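Side-chain contacts in probable outer membrane protein (Pseudomonas aeruginosa, PDB 3DWO), which probably acts as a FadL-type outer membrane channel that takes up hydrophobic compounds such as long-chain fatty acids: residues Gly19-Leu22 against Pro27-Ala30; Met37-Lys42 against Val219-Asp224. All coordinates share one frame; numbering follows the deposited sequence.

Interaction 1 of 2, residues Gly19-Leu22 against Pro27-Ala30; sequences GGSL and PSAA
Ser21 and Ala29 bring the two backbones nearest each other, with their CA atoms 5.1 Å apart. Gly19 to Leu22 form a type II' beta turn, closed by a bond from Leu22 N to Gly19 O of 3.1 Å. Gly20 takes the positive phi (57°) of this turn. Pro27 to Ala30 form the turn that leads into the short helix 29-32, and Ala30 N bonds Pro27 O at 3.0 Å.

Ser21 carries the contact and meets both Ser28 and Ala29. Its CB lies 3.2 Å from Ser28 OG, while its OG rests against the backbone at Ala29, 3.5 Å from Ala29 CA. The methyl of Ala29 stands 3.8 Å from the same Ser21 OG. Chi1 of 56° holds Ser21 OG between its own backbone N and carbonyl carbon, and from there it faces Ala29 while CB faces Ser28. Ser28 OG is hydrogen-bonded to Asp26 OD2. Toward Ser21 it meets carbon, in van der Waals contact.

All three touching residues are buried. Asn33, just after the helix, also packs on Ser21. Pro27 leans on strands 44-63 and 93-105, and Leu22 reaches strand 287-295, so this N-terminal segment spans the inside of the FadL-type barrel.

Interaction 2 of 2, residues Met37-Lys42 against Val219-Asp224; sequences MAFIDK and VWKPTD
Val219 and Lys221 both touch the ring of Phe39, one at a ring carbon and one over a face. Val219 comes first. Its CG1 lies 3.9 Å from Phe39 CE2 and approaches the ring obliquely. Chi1 of 169° sets CG1 anti to the backbone N, and this is the branch that reaches Phe39. The residue is buried and also packs on Ala35 and on Ser159 of strand 158-177. Phe39 touches Ser159 as well.

Trp220 turns its CB away from Phe39, as expected for successive residues of a beta strand. This is the end of strand 201-220 in the FadL-type beta barrel. Val219 and Lys221 meet the N-terminal segment, which lies inside the barrel as the hatch does in FadL. Backbone bonds join Val219 to Ser159 and Trp220 to Leu228, on the strands to either side.

Lys221 sets CD over one face of Phe39, above the ring centre. This CD sits 3.9 Å from the ring centroid and only 9° off the normal, a CH-pi contact. CD1 and CE1 of Phe39 are its nearest ring atoms. The backbone of Lys221 is hydrogen-bonded to Asn157. Thr223 OG1 is hydrogen-bonded to Asp226 OD2, in the tight connection to strand 226-248.

From the N terminus, the chain passes helix 10-14 and turns at Gly19-Leu22. Interaction 1 then closes a short loop of four residues onto the start of helix 29-32. Interaction 2 opens after that helix, at Met37-Lys42, and closes across an intervening stretch of 176 residues at the end of strand 201-220. The two are in series and neither nests nor crosses. Their centres are 11 Å apart and they touch directly: Ala30 CA packs on Met37 SD, and Leu22 CD2 meets Val219 CG2, both at 3.8 Å. Interaction 1 folds the N-terminal segment on itself, and interaction 2 joins that segment to the barrel wall shortly before it enters strand 44-63.

Interaction 1 of 2, residues Gly19-Leu22 against Pro27-Ala30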
ATOM      1  N   GLY A  19     -11.037 -11.632  13.024  1.00 31.86           N
ATOM      2  CA  GLY A  19     -11.357 -11.227  14.380  1.00 31.69           C
ATOM      3  C   GLY A  19     -10.699  -9.913  14.754  1.00 31.84           C
ATOM      4  O   GLY A  19     -10.923  -9.387  15.845  1.00 30.42           O
ATOM      5  N   GLY A  20      -9.886  -9.379  13.850  1.00 30.78           N
ATOM      6  CA  GLY A  20      -9.224  -8.120  14.126  1.00 30.40           C
ATOM      7  C   GLY A  20      -8.391  -8.204  15.389  1.00 32.83           C
ATOM      8  O   GLY A  20      -7.591  -9.129  15.556  1.00 32.17           O
ATOM      9  N   SER A  21      -8.584  -7.243  16.288  1.00 33.01           N
ATOM     10  CA  SER A  21      -7.832  -7.222  17.533  1.00 36.85           C
ATOM     11  C   SER A  21      -8.717  -7.531  18.742  1.00 37.37           C
ATOM     12  O   SER A  21      -8.400  -7.132  19.866  1.00 37.81           O
ATOM     13  CB  SER A  21      -7.165  -5.854  17.707  1.00 38.14           C
ATOM     14  OG  SER A  21      -8.125  -4.813  17.642  1.00 41.34           O
ATOM     15  N   LEU A  22      -9.809  -8.259  18.511  1.00 36.76           N
ATOM     16  CA  LEU A  22     -10.737  -8.597  19.583  1.00 36.46           C
ATOM     17  C   LEU A  22     -10.398  -9.844  20.402  1.00 37.11           C
ATOM     18  O   LEU A  22     -11.084 -10.143  21.379  1.00 38.25           O
ATOM     19  CB  LEU A  22     -12.162  -8.709  19.029  1.00 36.98           C
ATOM     20  CG  LEU A  22     -12.762  -7.396  18.509  1.00 37.54           C
ATOM     21  CD1 LEU A  22     -14.212  -7.601  18.108  1.00 36.86           C
ATOM     22  CD2 LEU A  22     -12.664  -6.326  19.585  1.00 37.98           C
ATOM     23  N   PRO A  27      -2.578  -6.554  22.246  1.00 33.77           N
ATOM     24  CA  PRO A  27      -2.075  -5.177  22.218  1.00 32.92           C
ATOM     25  C   PRO A  27      -2.263  -4.417  20.904  1.00 32.24           C
ATOM     26  O   PRO A  27      -2.200  -3.187  20.891  1.00 31.43           O
ATOM     27  CB  PRO A  27      -0.606  -5.342  22.602  1.00 32.85           C
ATOM     28  CG  PRO A  27      -0.269  -6.697  22.080  1.00 33.03           C
ATOM     29  CD  PRO A  27      -1.477  -7.503  22.486  1.00 33.68           C
ATOM     30  N   SER A  28      -2.500  -5.134  19.807  1.00 30.13           N
ATOM     31  CA  SER A  28      -2.703  -4.475  18.515  1.00 30.13           C
ATOM     32  C   SER A  28      -3.958  -3.609  18.561  1.00 29.13           C
ATOM     33  O   SER A  28      -4.204  -2.804  17.661  1.00 27.15           O
ATOM     34  CB  SER A  28      -2.844  -5.505  17.393  1.00 30.77           C
ATOM     35  OG  SER A  28      -4.022  -6.272  17.555  1.00 33.81           O
ATOM     36  N   ALA A  29      -4.753  -3.782  19.612  1.00 27.95           N
ATOM     37  CA  ALA A  29      -5.976  -3.006  19.774  1.00 29.90           C
ATOM     38  C   ALA A  29      -5.664  -1.520  19.945  1.00 29.34           C
ATOM     39  O   ALA A  29      -6.504  -0.667  19.679  1.00 29.07           O
ATOM     40  CB  ALA A  29      -6.762  -3.516  20.984  1.00 31.11           C
ATOM     41  N   ALA A  30      -4.453  -1.215  20.397  1.00 31.02           N
ATOM     42  CA  ALA A  30      -4.045   0.171  20.602  1.00 30.99           C
ATOM     43  C   ALA A  30      -4.279   1.010  19.341  1.00 31.73           C
ATOM     44  O   ALA A  30      -4.468   2.226  19.420  1.00 33.70           O
ATOM     45  CB  ALA A  30      -2.580   0.226  21.010  1.00 29.79           C
TER

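Interaction 2 of 2, residues Met37-Lys42 against Val219-Asp224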
ATOM      1  N   MET A  37      -9.331  -2.114  24.087  1.00 36.61           N
ATOM      2  CA  MET A  37      -8.287  -1.916  25.080  1.00 37.59           C
ATOM      3  C   MET A  37      -8.891  -1.908  26.495  1.00 38.51           C
ATOM      4  O   MET A  37      -8.220  -2.225  27.480  1.00 38.34           O
ATOM      5  CB  MET A  37      -7.604  -0.585  24.779  1.00 36.98           C
ATOM      6  CG  MET A  37      -6.121  -0.544  25.016  1.00 38.00           C
ATOM      7  SD  MET A  37      -5.376   0.811  24.083  1.00 32.89           S
ATOM      8  CE  MET A  37      -6.459   2.178  24.478  1.00 33.27           C
ATOM      9  N   ALA A  38     -10.168  -1.550  26.581  1.00 39.10           N
ATOM     10  CA  ALA A  38     -10.866  -1.477  27.857  1.00 40.33           C
ATOM     11  C   ALA A  38     -11.047  -2.843  28.518  1.00 41.16           C
ATOM     12  O   ALA A  38     -11.470  -2.929  29.667  1.00 39.57           O
ATOM     13  CB  ALA A  38     -12.224  -0.810  27.661  1.00 39.15           C
ATOM     14  N   PHE A  39     -10.718  -3.906  27.796  1.00 42.33           N
ATOM     15  CA  PHE A  39     -10.867  -5.248  28.333  1.00 43.31           C
ATOM     16  C   PHE A  39      -9.541  -5.967  28.511  1.00 44.39           C
ATOM     17  O   PHE A  39      -9.505  -7.169  28.761  1.00 44.60           O
ATOM     18  CB  PHE A  39     -11.815  -6.043  27.439  1.00 42.98           C
ATOM     19  CG  PHE A  39     -13.203  -5.483  27.414  1.00 44.10           C
ATOM     20  CD1 PHE A  39     -14.060  -5.665  28.498  1.00 45.15           C
ATOM     21  CD2 PHE A  39     -13.636  -4.708  26.344  1.00 44.29           C
ATOM     22  CE1 PHE A  39     -15.329  -5.078  28.516  1.00 45.32           C
ATOM     23  CE2 PHE A  39     -14.899  -4.117  26.351  1.00 44.37           C
ATOM     24  CZ  PHE A  39     -15.748  -4.302  27.441  1.00 45.08           C
ATOM     25  N   ILE A  40      -8.451  -5.220  28.376  1.00 46.44           N
ATOM     26  CA  ILE A  40      -7.115  -5.772  28.562  1.00 47.84           C
ATOM     27  C   ILE A  40      -6.767  -5.449  30.006  1.00 50.26           C
ATOM     28  O   ILE A  40      -6.558  -4.291  30.363  1.00 50.87           O
ATOM     29  CB  ILE A  40      -6.099  -5.127  27.592  1.00 45.78           C
ATOM     30  CG1 ILE A  40      -6.378  -5.620  26.169  1.00 44.92           C
ATOM     31  CG2 ILE A  40      -4.676  -5.465  28.012  1.00 44.22           C
ATOM     32  CD1 ILE A  40      -5.472  -5.038  25.113  1.00 43.45           C
ATOM     33  N   ASP A  41      -6.718  -6.488  30.831  1.00 52.95           N
ATOM     34  CA  ASP A  41      -6.463  -6.351  32.260  1.00 55.33           C
ATOM     35  C   ASP A  41      -5.049  -6.047  32.751  1.00 55.14           C
ATOM     36  O   ASP A  41      -4.835  -5.941  33.956  1.00 56.26           O
ATOM     37  CB  ASP A  41      -6.996  -7.597  32.976  1.00 58.35           C
ATOM     38  CG  ASP A  41      -6.636  -8.889  32.254  1.00 61.15           C
ATOM     39  OD1 ASP A  41      -7.263  -9.928  32.554  1.00 62.80           O
ATOM     40  OD2 ASP A  41      -5.728  -8.870  31.394  1.00 62.62           O
ATOM     41  N   LYS A  42      -4.087  -5.891  31.849  1.00 54.65           N
ATOM     42  CA  LYS A  42      -2.724  -5.594  32.287  1.00 53.78           C
ATOM     43  C   LYS A  42      -1.841  -4.907  31.256  1.00 52.01           C
ATOM     44  O   LYS A  42      -2.234  -4.723  30.105  1.00 51.07           O
ATOM     45  CB  LYS A  42      -2.037  -6.875  32.769  1.00 55.70           C
ATOM     46  CG  LYS A  42      -2.488  -8.134  32.051  1.00 58.10           C
ATOM     47  CD  LYS A  42      -2.323  -8.027  30.547  1.00 59.72           C
ATOM     48  CE  LYS A  42      -2.964  -9.220  29.854  1.00 61.51           C
ATOM     49  NZ  LYS A  42      -2.444 -10.512  30.384  1.00 62.70           N
ATOM     50  N   VAL A 219     -16.726  -1.476  21.219  1.00 38.24           N
ATOM     51  CA  VAL A 219     -16.756  -2.913  21.444  1.00 40.22           C
ATOM     52  C   VAL A 219     -17.982  -3.257  22.277  1.00 43.36           C
ATOM     53  O   VAL A 219     -18.334  -2.533  23.211  1.00 43.59           O
ATOM     54  CB  VAL A 219     -15.494  -3.403  22.183  1.00 39.24           C
ATOM     55  CG1 VAL A 219     -15.684  -4.837  22.646  1.00 37.07           C
ATOM     56  CG2 VAL A 219     -14.289  -3.311  21.262  1.00 39.38           C
ATOM     57  N   TRP A 220     -18.626  -4.363  21.922  1.00 45.66           N
ATOM     58  CA  TRP A 220     -19.817  -4.826  22.612  1.00 47.87           C
ATOM     59  C   TRP A 220     -19.712  -6.322  22.887  1.00 49.30           C
ATOM     60  O   TRP A 220     -19.613  -7.124  21.957  1.00 49.03           O
ATOM     61  CB  TRP A 220     -21.050  -4.524  21.755  1.00 48.54           C
ATOM     62  CG  TRP A 220     -22.350  -4.984  22.336  1.00 51.06           C
ATOM     63  CD1 TRP A 220     -22.760  -4.860  23.634  1.00 50.78           C
ATOM     64  CD2 TRP A 220     -23.445  -5.577  21.625  1.00 51.48           C
ATOM     65  NE1 TRP A 220     -24.043  -5.332  23.773  1.00 51.19           N
ATOM     66  CE2 TRP A 220     -24.488  -5.778  22.556  1.00 51.55           C
ATOM     67  CE3 TRP A 220     -23.648  -5.953  20.291  1.00 51.40           C
ATOM     68  CZ2 TRP A 220     -25.720  -6.340  22.195  1.00 52.06           C
ATOM     69  CZ3 TRP A 220     -24.875  -6.513  19.931  1.00 52.03           C
ATOM     70  CH2 TRP A 220     -25.894  -6.700  20.882  1.00 52.49           C
ATOM     71  N   LYS A 221     -19.713  -6.688  24.167  1.00 51.24           N
ATOM     72  CA  LYS A 221     -19.634  -8.093  24.567  1.00 53.85           C
ATOM     73  C   LYS A 221     -21.002  -8.520  25.091  1.00 55.02           C
ATOM     74  O   LYS A 221     -21.282  -8.419  26.285  1.00 55.50           O
ATOM     75  CB  LYS A 221     -18.578  -8.285  25.656  1.00 53.21           C
ATOM     76  CG  LYS A 221     -17.206  -7.758  25.283  1.00 54.66           C
ATOM     77  CD  LYS A 221     -16.141  -8.184  26.286  1.00 55.19           C
ATOM     78  CE  LYS A 221     -15.697  -9.626  26.062  1.00 57.03           C
ATOM     79  NZ  LYS A 221     -16.812 -10.614  26.190  1.00 58.08           N
ATOM     80  N   PRO A 222     -21.874  -9.002  24.197  1.00 56.16           N
ATOM     81  CA  PRO A 222     -23.219  -9.438  24.570  1.00 58.13           C
ATOM     82  C   PRO A 222     -23.309 -10.633  25.507  1.00 60.40           C
ATOM     83  O   PRO A 222     -24.046 -10.591  26.492  1.00 61.67           O
ATOM     84  CB  PRO A 222     -23.872  -9.742  23.221  1.00 57.53           C
ATOM     85  CG  PRO A 222     -23.135  -8.866  22.273  1.00 57.08           C
ATOM     86  CD  PRO A 222     -21.715  -9.027  22.736  1.00 56.36           C
ATOM     87  N   THR A 223     -22.555 -11.689  25.221  1.00 62.00           N
ATOM     88  CA  THR A 223     -22.649 -12.898  26.034  1.00 63.97           C
ATOM     89  C   THR A 223     -21.382 -13.487  26.649  1.00 65.11           C
ATOM     90  O   THR A 223     -21.307 -14.700  26.843  1.00 66.16           O
ATOM     91  CB  THR A 223     -23.317 -14.019  25.218  1.00 64.46           C
ATOM     92  OG1 THR A 223     -22.467 -14.380  24.121  1.00 65.52           O
ATOM     93  CG2 THR A 223     -24.656 -13.549  24.668  1.00 63.92           C
ATOM     94  N   ASP A 224     -20.394 -12.657  26.969  1.00 65.77           N
ATOM     95  CA  ASP A 224     -19.156 -13.167  27.564  1.00 65.68           C
ATOM     96  C   ASP A 224     -18.458 -14.160  26.623  1.00 64.54           C
ATOM     97  O   ASP A 224     -17.268 -14.437  26.765  1.00 64.12           O
ATOM     98  CB  ASP A 224     -19.448 -13.857  28.904  1.00 67.95           C
ATOM     99  CG  ASP A 224     -20.009 -12.902  29.952  1.00 70.72           C
ATOM    100  OD1 ASP A 224     -21.091 -12.322  29.718  1.00 72.12           O
ATOM    101  OD2 ASP A 224     -19.367 -12.735  31.015  1.00 71.37           O
TER